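Local structure of DnaJ homolog subfamily C member 3 (Mus musculus, 3IEG) at residues 11-16 and 23-28; 252-257 and 280-285; 259-264 and 273-278. The protein acts as a co-chaperone in the unfolded protein response of the endoplasmic reticulum, binding misfolded proteins, stimulating the HSPA8 ATPase and restraining the kinase EIF2AK4. One frame throughout, in Å; residues are numbered along the deposited sequence.

In the fold
The chain is the TPR fragment of the protein, without its J domain; all three interactions join neighbouring helices. Interaction 1 lies in TPR 1, near the N-terminus. Interactions 2 and 3 join TPR 7 to TPR 8 and lie on the opposite side of the chain's centre. Centre to centre, interaction 1 is about 69 Å from interaction 2 and about 63 Å from interaction 3. Interactions 2 and 3 have centres about 11 Å apart and share helices 250-263 and 268-284. Y257 ties them: its CB lies 3.7 Å from I278 CD1. The groove for misfolded proteins lies within the first two repeats, so interaction 1 belongs to that part and the others are remote.

Interaction 1: residues 11-16 and 23-28; sequences KKLLAA and LSQFHA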
ATOM      1  N   LYS A  11      -7.770 -34.076 -21.827  1.00 39.59           N
ATOM      2  CA  LYS A  11      -8.153 -33.310 -23.009  1.00 39.80           C
ATOM      3  C   LYS A  11      -9.671 -33.135 -23.080  1.00 39.84           C
ATOM      4  O   LYS A  11     -10.161 -32.023 -23.303  1.00 39.61           O
ATOM      5  CB  LYS A  11      -7.598 -33.982 -24.274  1.00 40.11           C
ATOM      6  CG  LYS A  11      -8.225 -33.545 -25.603  1.00 41.79           C
ATOM      7  CD  LYS A  11      -7.168 -33.461 -26.713  1.00 46.18           C
ATOM      8  CE  LYS A  11      -7.772 -33.605 -28.125  1.00 48.51           C
ATOM      9  NZ  LYS A  11      -8.132 -35.027 -28.452  1.00 50.06           N
ATOM     10  N   LYS A  12     -10.403 -34.236 -22.868  1.00 40.03           N
ATOM     11  CA  LYS A  12     -11.869 -34.208 -22.793  1.00 40.23           C
ATOM     12  C   LYS A  12     -12.322 -33.268 -21.681  1.00 39.38           C
ATOM     13  O   LYS A  12     -13.118 -32.350 -21.920  1.00 39.52           O
ATOM     14  CB  LYS A  12     -12.437 -35.607 -22.546  1.00 40.20           C
ATOM     15  CG  LYS A  12     -12.448 -36.532 -23.756  1.00 41.54           C
ATOM     16  CD  LYS A  12     -13.019 -37.904 -23.358  1.00 42.05           C
ATOM     17  CE  LYS A  12     -13.639 -38.661 -24.549  1.00 45.14           C
ATOM     18  NZ  LYS A  12     -12.596 -39.128 -25.534  1.00 46.56           N
ATOM     19  N   LEU A  13     -11.793 -33.490 -20.476  1.00 38.17           N
ATOM     20  CA  LEU A  13     -12.128 -32.662 -19.320  1.00 37.08           C
ATOM     21  C   LEU A  13     -11.817 -31.190 -19.560  1.00 36.58           C
ATOM     22  O   LEU A  13     -12.632 -30.330 -19.235  1.00 36.49           O
ATOM     23  CB  LEU A  13     -11.433 -33.181 -18.054  1.00 36.86           C
ATOM     24  CG  LEU A  13     -11.977 -34.508 -17.507  1.00 36.65           C
ATOM     25  CD1 LEU A  13     -11.049 -35.123 -16.462  1.00 35.86           C
ATOM     26  CD2 LEU A  13     -13.404 -34.362 -16.955  1.00 34.83           C
ATOM     27  N   LEU A  14     -10.653 -30.904 -20.145  1.00 36.01           N
ATOM     28  CA  LEU A  14     -10.287 -29.530 -20.490  1.00 35.69           C
ATOM     29  C   LEU A  14     -11.309 -28.921 -21.436  1.00 35.47           C
ATOM     30  O   LEU A  14     -11.801 -27.823 -21.185  1.00 35.28           O
ATOM     31  CB  LEU A  14      -8.902 -29.454 -21.130  1.00 35.65           C
ATOM     32  CG  LEU A  14      -8.059 -28.164 -21.055  1.00 36.60           C
ATOM     33  CD1 LEU A  14      -7.502 -27.810 -22.434  1.00 36.53           C
ATOM     34  CD2 LEU A  14      -8.786 -26.943 -20.475  1.00 36.69           C
ATOM     35  N   ALA A  15     -11.621 -29.637 -22.519  1.00 35.41           N
ATOM     36  CA  ALA A  15     -12.593 -29.167 -23.516  1.00 35.30           C
ATOM     37  C   ALA A  15     -13.939 -28.822 -22.873  1.00 35.19           C
ATOM     38  O   ALA A  15     -14.561 -27.821 -23.233  1.00 35.19           O
ATOM     39  CB  ALA A  15     -12.780 -30.211 -24.616  1.00 35.33           C
ATOM     40  N   ALA A  16     -14.353 -29.647 -21.908  1.00 34.71           N
ATOM     41  CA  ALA A  16     -15.609 -29.480 -21.180  1.00 34.34           C
ATOM     42  C   ALA A  16     -15.574 -28.430 -20.067  1.00 34.04           C
ATOM     43  O   ALA A  16     -16.584 -28.199 -19.409  1.00 34.44           O
ATOM     44  CB  ALA A  16     -16.071 -30.823 -20.616  1.00 34.37           C
ATOM     45  N   LEU A  23      -6.591 -30.908 -14.668  1.00 29.45           N
ATOM     46  CA  LEU A  23      -5.320 -30.774 -13.972  1.00 29.96           C
ATOM     47  C   LEU A  23      -4.892 -32.077 -13.316  1.00 30.66           C
ATOM     48  O   LEU A  23      -3.729 -32.468 -13.415  1.00 30.96           O
ATOM     49  CB  LEU A  23      -5.373 -29.665 -12.921  1.00 30.11           C
ATOM     50  CG  LEU A  23      -4.076 -29.334 -12.173  1.00 29.84           C
ATOM     51  CD1 LEU A  23      -3.019 -28.888 -13.163  1.00 31.23           C
ATOM     52  CD2 LEU A  23      -4.293 -28.260 -11.127  1.00 29.50           C
ATOM     53  N   SER A  24      -5.842 -32.743 -12.666  1.00 31.46           N
ATOM     54  CA  SER A  24      -5.584 -33.977 -11.933  1.00 32.46           C
ATOM     55  C   SER A  24      -5.039 -35.069 -12.863  1.00 32.91           C
ATOM     56  O   SER A  24      -4.063 -35.753 -12.530  1.00 32.79           O
ATOM     57  CB  SER A  24      -6.866 -34.444 -11.243  1.00 32.69           C
ATOM     58  OG  SER A  24      -6.617 -34.934  -9.936  1.00 34.19           O
ATOM     59  N   GLN A  25      -5.658 -35.198 -14.035  1.00 33.22           N
ATOM     60  CA  GLN A  25      -5.249 -36.167 -15.047  1.00 33.94           C
ATOM     61  C   GLN A  25      -3.847 -35.889 -15.594  1.00 34.24           C
ATOM     62  O   GLN A  25      -3.038 -36.808 -15.773  1.00 34.38           O
ATOM     63  CB  GLN A  25      -6.239 -36.161 -16.210  1.00 34.13           C
ATOM     64  CG  GLN A  25      -7.623 -36.717 -15.882  1.00 35.13           C
ATOM     65  CD  GLN A  25      -7.585 -38.157 -15.398  1.00 36.04           C
ATOM     66  OE1 GLN A  25      -8.176 -38.491 -14.372  1.00 38.25           O
ATOM     67  NE2 GLN A  25      -6.885 -39.008 -16.126  1.00 35.19           N
ATOM     68  N   PHE A  26      -3.568 -34.616 -15.863  1.00 34.16           N
ATOM     69  CA  PHE A  26      -2.273 -34.223 -16.386  1.00 34.03           C
ATOM     70  C   PHE A  26      -1.166 -34.368 -15.329  1.00 34.28           C
ATOM     71  O   PHE A  26      -0.026 -34.673 -15.684  1.00 34.12           O
ATOM     72  CB  PHE A  26      -2.318 -32.809 -16.979  1.00 33.55           C
ATOM     73  CG  PHE A  26      -3.210 -32.673 -18.193  1.00 33.07           C
ATOM     74  CD1 PHE A  26      -3.891 -31.485 -18.437  1.00 32.47           C
ATOM     75  CD2 PHE A  26      -3.370 -33.728 -19.095  1.00 32.84           C
ATOM     76  CE1 PHE A  26      -4.711 -31.348 -19.569  1.00 33.17           C
ATOM     77  CE2 PHE A  26      -4.189 -33.607 -20.222  1.00 32.13           C
ATOM     78  CZ  PHE A  26      -4.860 -32.412 -20.461  1.00 32.52           C
ATOM     79  N   HIS A  27      -1.506 -34.153 -14.054  1.00 34.38           N
ATOM     80  CA  HIS A  27      -0.606 -34.455 -12.938  1.00 35.08           C
ATOM     81  C   HIS A  27      -0.227 -35.942 -12.932  1.00 35.69           C
ATOM     82  O   HIS A  27       0.944 -36.300 -12.866  1.00 35.37           O
ATOM     83  CB  HIS A  27      -1.254 -34.098 -11.592  1.00 34.97           C
ATOM     84  CG  HIS A  27      -0.852 -32.759 -11.053  1.00 34.86           C
ATOM     85  ND1 HIS A  27      -1.772 -31.808 -10.656  1.00 35.04           N
ATOM     86  CD2 HIS A  27       0.367 -32.214 -10.833  1.00 33.94           C
ATOM     87  CE1 HIS A  27      -1.138 -30.735 -10.218  1.00 33.96           C
ATOM     88  NE2 HIS A  27       0.161 -30.952 -10.324  1.00 34.67           N
ATOM     89  N   ALA A  28      -1.247 -36.789 -13.010  1.00 36.90           N
ATOM     90  CA  ALA A  28      -1.098 -38.236 -13.037  1.00 37.93           C
ATOM     91  C   ALA A  28      -0.229 -38.661 -14.196  1.00 38.61           C
ATOM     92  O   ALA A  28       0.621 -39.533 -14.045  1.00 39.05           O
ATOM     93  CB  ALA A  28      -2.469 -38.906 -13.130  1.00 37.76           C
TER
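L13 against Q25, and the F26 ring against the backbone at K11, make a mainly apolar contact between the two antiparallel helices of TPR 1, helix 2-15 and helix 19-32. At the first touch, CD1 of L13 meets CG of Q25 at 3.8 Å. The two side chains cross at about a right angle. The Q25 chain bends about CB-CG (chi2 -59°), and the CG methylene, not the amide, touches L13. L13 also rests on D21 and A22 of helix 19-32, and Q25 on L9 of helix 2-15. The second touch involves the next residue, F26, and K11, two residues before L13. The ring of F26 reaches the backbone of helix 2-15, and its CZ stands 3.6 Å from K11 N. The approach is oblique to the ring. F26 is the buried member of the set. It packs on L7 too, and on R42 of helix 37-50, so it connects the hairpin to the next helix. The long K11 side chain leads away from helix 19-32, and K12 makes a salt bridge to E8 on its own helix. The two segments bury 146 Å² between them, both sides summed. Neither a hydrogen bond nor a salt bridge joins them. Van der Waals contact of L13 with Q25, and of the F26 ring with the backbone at K11, joins the segments, while the lysine charges stay off the interface.

Interaction 2: residues 252-257 and 280-285; sequences DATSKY and HCFSKD
The junction between consecutive TPR repeats is the setting here: A253 and T254 of TPR 7 meet C281 and F282 of TPR 8. Their helices, 250-263 and 268-284, run antiparallel. The axes of the two short segments come within 9.7 Å at 167°. C281 touches both A253 and T254. Its SG lies 3.5 Å from A253 CB, an apolar touch, and its CB lies 3.3 Å from T254 OG1. That hydroxyl is not bonded to the cysteine. It gives its hydrogen bond to Y250 O, one turn back on its own helix. The first torsion of T254 (-63°) sets OG1 beside the backbone N, which suits this bond, and turns CG2 the other way. CG2 reaches CE2 of F282 at 4.1 Å, while OG1 lies over one face of the same ring. The threonine and phenylalanine side chains cross at about a right angle. The F282 ring also packs on E290, A291 and I294 of helix 288-301, so it links three successive helices. The nearby disulfide C279-C295 joins helices 268-284 and 288-301 covalently. A253, T254 and C281 are buried, and the buried T254 hydroxyl is satisfied within its own helix, by Y250 O. Small residues such as A253 and C281 between closely packed antiparallel helices are usual in TPR arrays.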
ATOM      1  N   ASP A 252      -2.498  13.317  34.210  1.00 31.97           N
ATOM      2  CA  ASP A 252      -1.652  12.180  33.841  1.00 32.56           C
ATOM      3  C   ASP A 252      -1.571  11.981  32.329  1.00 32.61           C
ATOM      4  O   ASP A 252      -0.522  11.605  31.804  1.00 32.79           O
ATOM      5  CB  ASP A 252      -2.091  10.888  34.531  1.00 32.80           C
ATOM      6  CG  ASP A 252      -1.785  10.884  36.026  1.00 33.53           C
ATOM      7  OD1 ASP A 252      -0.805  11.533  36.459  1.00 34.58           O
ATOM      8  OD2 ASP A 252      -2.526  10.216  36.772  1.00 34.75           O
ATOM      9  N   ALA A 253      -2.671  12.252  31.634  1.00 32.74           N
ATOM     10  CA  ALA A 253      -2.678  12.262  30.164  1.00 32.95           C
ATOM     11  C   ALA A 253      -1.755  13.336  29.588  1.00 32.66           C
ATOM     12  O   ALA A 253      -1.024  13.090  28.633  1.00 32.80           O
ATOM     13  CB  ALA A 253      -4.096  12.431  29.624  1.00 32.77           C
ATOM     14  N   THR A 254      -1.792  14.525  30.169  1.00 32.59           N
ATOM     15  CA  THR A 254      -0.901  15.593  29.746  1.00 32.63           C
ATOM     16  C   THR A 254       0.537  15.099  29.848  1.00 32.87           C
ATOM     17  O   THR A 254       1.257  15.022  28.845  1.00 32.83           O
ATOM     18  CB  THR A 254      -1.131  16.827  30.590  1.00 32.24           C
ATOM     19  OG1 THR A 254      -2.470  17.264  30.362  1.00 32.32           O
ATOM     20  CG2 THR A 254      -0.181  17.934  30.207  1.00 32.15           C
ATOM     21  N   SER A 255       0.910  14.721  31.066  1.00 32.98           N
ATOM     22  CA  SER A 255       2.169  14.062  31.362  1.00 32.95           C
ATOM     23  C   SER A 255       2.508  12.979  30.325  1.00 32.81           C
ATOM     24  O   SER A 255       3.618  12.958  29.801  1.00 32.61           O
ATOM     25  CB  SER A 255       2.087  13.475  32.774  1.00 33.12           C
ATOM     26  OG  SER A 255       3.128  12.557  33.038  1.00 34.10           O
ATOM     27  N   LYS A 256       1.555  12.095  30.026  1.00 32.73           N
ATOM     28  CA  LYS A 256       1.767  11.057  29.024  1.00 32.76           C
ATOM     29  C   LYS A 256       2.068  11.587  27.622  1.00 32.89           C
ATOM     30  O   LYS A 256       3.016  11.125  26.996  1.00 32.69           O
ATOM     31  CB  LYS A 256       0.603  10.075  28.968  1.00 32.69           C
ATOM     32  CG  LYS A 256       0.855   8.794  29.744  1.00 33.20           C
ATOM     33  CD  LYS A 256       1.866   7.884  29.089  1.00 32.22           C
ATOM     34  CE  LYS A 256       2.015   6.629  29.920  1.00 31.33           C
ATOM     35  NZ  LYS A 256       3.224   6.637  30.740  1.00 32.38           N
ATOM     36  N   TYR A 257       1.281  12.546  27.133  1.00 33.10           N
ATOM     37  CA  TYR A 257       1.562  13.134  25.827  1.00 33.68           C
ATOM     38  C   TYR A 257       2.873  13.931  25.808  1.00 34.79           C
ATOM     39  O   TYR A 257       3.512  14.072  24.765  1.00 34.55           O
ATOM     40  CB  TYR A 257       0.386  13.960  25.317  1.00 32.67           C
ATOM     41  CG  TYR A 257      -0.585  13.137  24.507  1.00 32.10           C
ATOM     42  CD1 TYR A 257      -1.884  12.884  24.964  1.00 31.85           C
ATOM     43  CD2 TYR A 257      -0.200  12.577  23.289  1.00 31.70           C
ATOM     44  CE1 TYR A 257      -2.775  12.107  24.212  1.00 30.26           C
ATOM     45  CE2 TYR A 257      -1.081  11.799  22.537  1.00 30.28           C
ATOM     46  CZ  TYR A 257      -2.361  11.573  23.004  1.00 29.91           C
ATOM     47  OH  TYR A 257      -3.208  10.805  22.252  1.00 30.15           O
ATOM     48  N   HIS A 280      -7.031  19.478  24.684  1.00 36.03           N
ATOM     49  CA  HIS A 280      -8.225  18.795  25.179  1.00 35.49           C
ATOM     50  C   HIS A 280      -8.139  18.553  26.684  1.00 35.41           C
ATOM     51  O   HIS A 280      -9.097  18.812  27.402  1.00 35.27           O
ATOM     52  CB  HIS A 280      -8.427  17.475  24.428  1.00 35.28           C
ATOM     53  CG  HIS A 280      -9.709  16.775  24.756  1.00 35.09           C
ATOM     54  ND1 HIS A 280     -10.943  17.263  24.381  1.00 35.40           N
ATOM     55  CD2 HIS A 280      -9.949  15.610  25.408  1.00 34.60           C
ATOM     56  CE1 HIS A 280     -11.888  16.435  24.793  1.00 35.46           C
ATOM     57  NE2 HIS A 280     -11.312  15.424  25.419  1.00 34.75           N
ATOM     58  N   CYS A 281      -6.989  18.075  27.154  1.00 35.55           N
ATOM     59  CA  CYS A 281      -6.784  17.796  28.577  1.00 36.12           C
ATOM     60  C   CYS A 281      -7.013  18.992  29.483  1.00 36.82           C
ATOM     61  O   CYS A 281      -7.813  18.919  30.406  1.00 36.69           O
ATOM     62  CB  CYS A 281      -5.405  17.213  28.832  1.00 35.77           C
ATOM     63  SG  CYS A 281      -5.375  15.472  28.514  1.00 34.77           S
ATOM     64  N   PHE A 282      -6.329  20.095  29.205  1.00 37.94           N
ATOM     65  CA  PHE A 282      -6.511  21.308  29.996  1.00 39.24           C
ATOM     66  C   PHE A 282      -7.961  21.821  29.967  1.00 39.71           C
ATOM     67  O   PHE A 282      -8.514  22.169  31.003  1.00 39.60           O
ATOM     68  CB  PHE A 282      -5.495  22.383  29.596  1.00 39.46           C
ATOM     69  CG  PHE A 282      -4.114  22.162  30.181  1.00 40.66           C
ATOM     70  CD1 PHE A 282      -3.896  22.265  31.564  1.00 42.45           C
ATOM     71  CD2 PHE A 282      -3.032  21.870  29.362  1.00 40.73           C
ATOM     72  CE1 PHE A 282      -2.607  22.071  32.116  1.00 42.31           C
ATOM     73  CE2 PHE A 282      -1.742  21.677  29.904  1.00 41.11           C
ATOM     74  CZ  PHE A 282      -1.532  21.774  31.278  1.00 41.18           C
ATOM     75  N   SER A 283      -8.582  21.821  28.792  1.00 40.56           N
ATOM     76  CA  SER A 283      -9.986  22.212  28.660  1.00 41.33           C
ATOM     77  C   SER A 283     -10.915  21.419  29.584  1.00 41.66           C
ATOM     78  O   SER A 283     -11.662  22.000  30.364  1.00 41.49           O
ATOM     79  CB  SER A 283     -10.441  22.082  27.203  1.00 41.41           C
ATOM     80  OG  SER A 283     -11.754  22.594  27.020  1.00 42.32           O
ATOM     81  N   LYS A 284     -10.857  20.094  29.490  1.00 42.49           N
ATOM     82  CA  LYS A 284     -11.734  19.207  30.255  1.00 43.16           C
ATOM     83  C   LYS A 284     -11.405  19.158  31.753  1.00 43.55           C
ATOM     84  O   LYS A 284     -12.265  18.836  32.574  1.00 43.72           O
ATOM     85  CB  LYS A 284     -11.709  17.791  29.668  1.00 43.30           C
ATOM     86  CG  LYS A 284     -12.396  17.630  28.323  1.00 44.23           C
ATOM     87  CD  LYS A 284     -13.923  17.798  28.408  1.00 46.26           C
ATOM     88  CE  LYS A 284     -14.580  17.495  27.050  1.00 48.12           C
ATOM     89  NZ  LYS A 284     -15.794  18.329  26.761  1.00 48.55           N
ATOM     90  N   ASP A 285     -10.162  19.468  32.100  1.00 44.08           N
ATOM     91  CA  ASP A 285      -9.741  19.545  33.496  1.00 44.92           C
ATOM     92  C   ASP A 285     -10.113  20.917  34.065  1.00 45.62           C
ATOM     93  O   ASP A 285      -9.672  21.297  35.151  1.00 45.65           O
ATOM     94  CB  ASP A 285      -8.228  19.316  33.598  1.00 44.75           C
ATOM     95  CG  ASP A 285      -7.795  18.817  34.966  1.00 45.32           C
ATOM     96  OD1 ASP A 285      -8.611  18.165  35.663  1.00 44.86           O
ATOM     97  OD2 ASP A 285      -6.623  19.070  35.340  1.00 45.94           O
TER

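Interaction 3: residues 259-264 and 273-278; sequences SVMKTE and RSKERI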
ATOM      1  N   SER A 259       5.605  12.928  27.212  1.00 39.72           N
ATOM      2  CA  SER A 259       6.636  11.963  26.898  1.00 41.21           C
ATOM      3  C   SER A 259       6.497  11.412  25.471  1.00 41.87           C
ATOM      4  O   SER A 259       7.486  11.015  24.864  1.00 42.05           O
ATOM      5  CB  SER A 259       6.674  10.851  27.935  1.00 41.16           C
ATOM      6  OG  SER A 259       5.419  10.217  28.000  1.00 43.43           O
ATOM      7  N   VAL A 260       5.281  11.420  24.928  1.00 42.81           N
ATOM      8  CA  VAL A 260       5.068  11.088  23.515  1.00 43.54           C
ATOM      9  C   VAL A 260       5.883  12.006  22.594  1.00 44.53           C
ATOM     10  O   VAL A 260       6.528  11.527  21.672  1.00 44.45           O
ATOM     11  CB  VAL A 260       3.562  11.081  23.140  1.00 43.46           C
ATOM     12  CG1 VAL A 260       3.360  11.024  21.625  1.00 42.94           C
ATOM     13  CG2 VAL A 260       2.866   9.916  23.804  1.00 42.53           C
HETATM   14  N   MSE A 261       5.873  13.309  22.864  1.00 45.92           N
HETATM   15  CA  MSE A 261       6.712  14.259  22.122  1.00 48.28           C
HETATM   16  C   MSE A 261       8.201  14.127  22.422  1.00 47.18           C
HETATM   17  O   MSE A 261       9.033  14.414  21.570  1.00 47.28           O
HETATM   18  CB  MSE A 261       6.277  15.682  22.399  1.00 47.67           C
HETATM   19  CG  MSE A 261       4.960  16.027  21.766  1.00 50.26           C
HETATM   20 SE   MSE A 261       4.208  17.662  22.509  1.00 55.10          SE
HETATM   21  CE  MSE A 261       5.698  18.906  22.172  1.00 54.45           C
ATOM     22  N   LYS A 262       8.535  13.717  23.640  1.00 46.91           N
ATOM     23  CA  LYS A 262       9.914  13.441  23.989  1.00 46.66           C
ATOM     24  C   LYS A 262      10.422  12.315  23.083  1.00 46.01           C
ATOM     25  O   LYS A 262      11.415  12.486  22.373  1.00 46.00           O
ATOM     26  CB  LYS A 262      10.025  13.029  25.458  1.00 46.96           C
ATOM     27  CG  LYS A 262      11.068  13.802  26.265  1.00 48.94           C
ATOM     28  CD  LYS A 262      10.473  15.088  26.864  1.00 51.28           C
ATOM     29  CE  LYS A 262      11.318  15.640  28.013  1.00 52.84           C
ATOM     30  NZ  LYS A 262      12.621  16.201  27.536  1.00 53.83           N
ATOM     31  N   THR A 263       9.715  11.184  23.084  1.00 45.15           N
ATOM     32  CA  THR A 263      10.175   9.990  22.373  1.00 44.14           C
ATOM     33  C   THR A 263      10.064  10.053  20.834  1.00 43.41           C
ATOM     34  O   THR A 263      10.657   9.223  20.139  1.00 43.22           O
ATOM     35  CB  THR A 263       9.689   8.643  23.035  1.00 44.18           C
ATOM     36  OG1 THR A 263       8.932   7.852  22.110  1.00 44.21           O
ATOM     37  CG2 THR A 263       8.852   8.903  24.235  1.00 43.82           C
ATOM     38  N   GLU A 264       9.352  11.050  20.310  1.00 42.42           N
ATOM     39  CA  GLU A 264       9.414  11.360  18.880  1.00 41.56           C
ATOM     40  C   GLU A 264       9.318  12.856  18.594  1.00 41.56           C
ATOM     41  O   GLU A 264       8.249  13.344  18.249  1.00 41.48           O
ATOM     42  CB  GLU A 264       8.355  10.591  18.084  1.00 41.18           C
ATOM     43  CG  GLU A 264       8.441  10.808  16.570  1.00 40.43           C
ATOM     44  CD  GLU A 264       9.853  10.657  16.033  1.00 39.78           C
ATOM     45  OE1 GLU A 264      10.399   9.542  16.110  1.00 38.48           O
ATOM     46  OE2 GLU A 264      10.421  11.657  15.544  1.00 40.55           O
ATOM     47  N   ARG A 273      -0.303  16.592  16.980  1.00 35.51           N
ATOM     48  CA  ARG A 273      -1.402  15.761  17.432  1.00 35.00           C
ATOM     49  C   ARG A 273      -1.403  15.670  18.951  1.00 34.98           C
ATOM     50  O   ARG A 273      -2.463  15.698  19.567  1.00 34.84           O
ATOM     51  CB  ARG A 273      -1.318  14.370  16.804  1.00 34.64           C
ATOM     52  CG  ARG A 273      -2.653  13.782  16.380  1.00 34.32           C
ATOM     53  CD  ARG A 273      -3.110  14.318  15.021  1.00 31.92           C
ATOM     54  NE  ARG A 273      -3.787  15.594  15.179  1.00 31.11           N
ATOM     55  CZ  ARG A 273      -3.641  16.639  14.380  1.00 29.45           C
ATOM     56  NH1 ARG A 273      -2.833  16.595  13.337  1.00 28.99           N
ATOM     57  NH2 ARG A 273      -4.302  17.746  14.642  1.00 29.93           N
ATOM     58  N   SER A 274      -0.211  15.579  19.546  1.00 35.04           N
ATOM     59  CA  SER A 274      -0.071  15.558  21.004  1.00 35.22           C
ATOM     60  C   SER A 274      -0.524  16.864  21.637  1.00 35.32           C
ATOM     61  O   SER A 274      -1.225  16.850  22.649  1.00 35.55           O
ATOM     62  CB  SER A 274       1.360  15.236  21.425  1.00 35.00           C
ATOM     63  OG  SER A 274       1.669  13.889  21.108  1.00 35.60           O
ATOM     64  N   LYS A 275      -0.136  17.985  21.037  1.00 35.37           N
ATOM     65  CA  LYS A 275      -0.565  19.289  21.511  1.00 35.67           C
ATOM     66  C   LYS A 275      -2.078  19.413  21.465  1.00 35.02           C
ATOM     67  O   LYS A 275      -2.686  19.899  22.421  1.00 35.09           O
ATOM     68  CB  LYS A 275       0.094  20.413  20.715  1.00 35.87           C
ATOM     69  CG  LYS A 275       1.433  20.893  21.284  1.00 36.85           C
ATOM     70  CD  LYS A 275       1.938  22.114  20.509  1.00 37.42           C
ATOM     71  CE  LYS A 275       3.373  22.489  20.894  1.00 40.96           C
ATOM     72  NZ  LYS A 275       3.758  23.799  20.283  1.00 42.58           N
ATOM     73  N   GLU A 276      -2.689  18.944  20.377  1.00 34.46           N
ATOM     74  CA  GLU A 276      -4.145  18.959  20.268  1.00 33.86           C
ATOM     75  C   GLU A 276      -4.818  18.235  21.449  1.00 33.70           C
ATOM     76  O   GLU A 276      -5.752  18.755  22.055  1.00 33.26           O
ATOM     77  CB  GLU A 276      -4.605  18.357  18.941  1.00 33.84           C
ATOM     78  CG  GLU A 276      -6.109  18.490  18.736  1.00 33.98           C
ATOM     79  CD  GLU A 276      -6.683  17.525  17.720  1.00 34.35           C
ATOM     80  OE1 GLU A 276      -6.199  17.529  16.567  1.00 35.26           O
ATOM     81  OE2 GLU A 276      -7.648  16.795  18.059  1.00 33.02           O
ATOM     82  N   ARG A 277      -4.340  17.034  21.764  1.00 33.52           N
ATOM     83  CA  ARG A 277      -4.884  16.262  22.878  1.00 33.51           C
ATOM     84  C   ARG A 277      -4.583  16.926  24.236  1.00 34.10           C
ATOM     85  O   ARG A 277      -5.399  16.863  25.158  1.00 34.02           O
ATOM     86  CB  ARG A 277      -4.405  14.795  22.844  1.00 33.16           C
ATOM     87  CG  ARG A 277      -4.816  13.983  21.603  1.00 30.65           C
ATOM     88  CD  ARG A 277      -6.323  14.024  21.346  1.00 28.20           C
ATOM     89  NE  ARG A 277      -7.077  13.049  22.141  1.00 25.97           N
ATOM     90  CZ  ARG A 277      -8.348  13.198  22.512  1.00 23.96           C
ATOM     91  NH1 ARG A 277      -9.021  14.298  22.198  1.00 23.81           N
ATOM     92  NH2 ARG A 277      -8.950  12.257  23.220  1.00 22.35           N
ATOM     93  N   ILE A 278      -3.431  17.583  24.347  1.00 34.52           N
ATOM     94  CA  ILE A 278      -3.110  18.316  25.563  1.00 35.10           C
ATOM     95  C   ILE A 278      -4.068  19.502  25.707  1.00 35.92           C
ATOM     96  O   ILE A 278      -4.590  19.761  26.795  1.00 36.09           O
ATOM     97  CB  ILE A 278      -1.620  18.732  25.632  1.00 35.18           C
ATOM     98  CG1 ILE A 278      -0.757  17.503  25.979  1.00 35.02           C
ATOM     99  CG2 ILE A 278      -1.405  19.860  26.666  1.00 34.61           C
ATOM    100  CD1 ILE A 278       0.741  17.668  25.730  1.00 34.71           C
TER
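Apolar contact does most of the work where V260 and M261 of TPR 7 pack on S274 and K275 of TPR 8, in the antiparallel helix array of the TPR fold. The axes of the two short segments approach to 10.2 Å at 172°. M261, a selenomethionine, supplies the largest area. Its CG lies 3.7 Å from S274 CB. The chain is extended at chi2 (165°), so SE stays close to S274 CB as well, at 3.9 Å. SE is 4.4 Å from K275 CG, and the chain then bends at chi3. V260 comes in beside it, with CG1 at 3.4 Å from S274 OG. It also packs on L234 and L237 of helix 222-246.

The polar ends of S274 and K275 find partners outside the two segments. S274 OG gives a hydrogen bond to Y270 O, one turn earlier, so V260 meets a hydroxyl already in use. K275 meets M261 through its aliphatic part, and its NZ makes a salt bridge with E297 of helix 288-301.

R273 and E276 form a salt bridge within 273-278, and neither touches 259-264. E276 also accepts hydrogen bonds from N305 and N307, and R273 has further salt bridges with E269 and E302. The bond from R273 NE to E276 OE1 is weak. R273 NH2 meets E276 OE1 at 2.7 Å with an N-H...O angle of 164°, OE1 approached almost end-on and the bond close to the guanidinium plane.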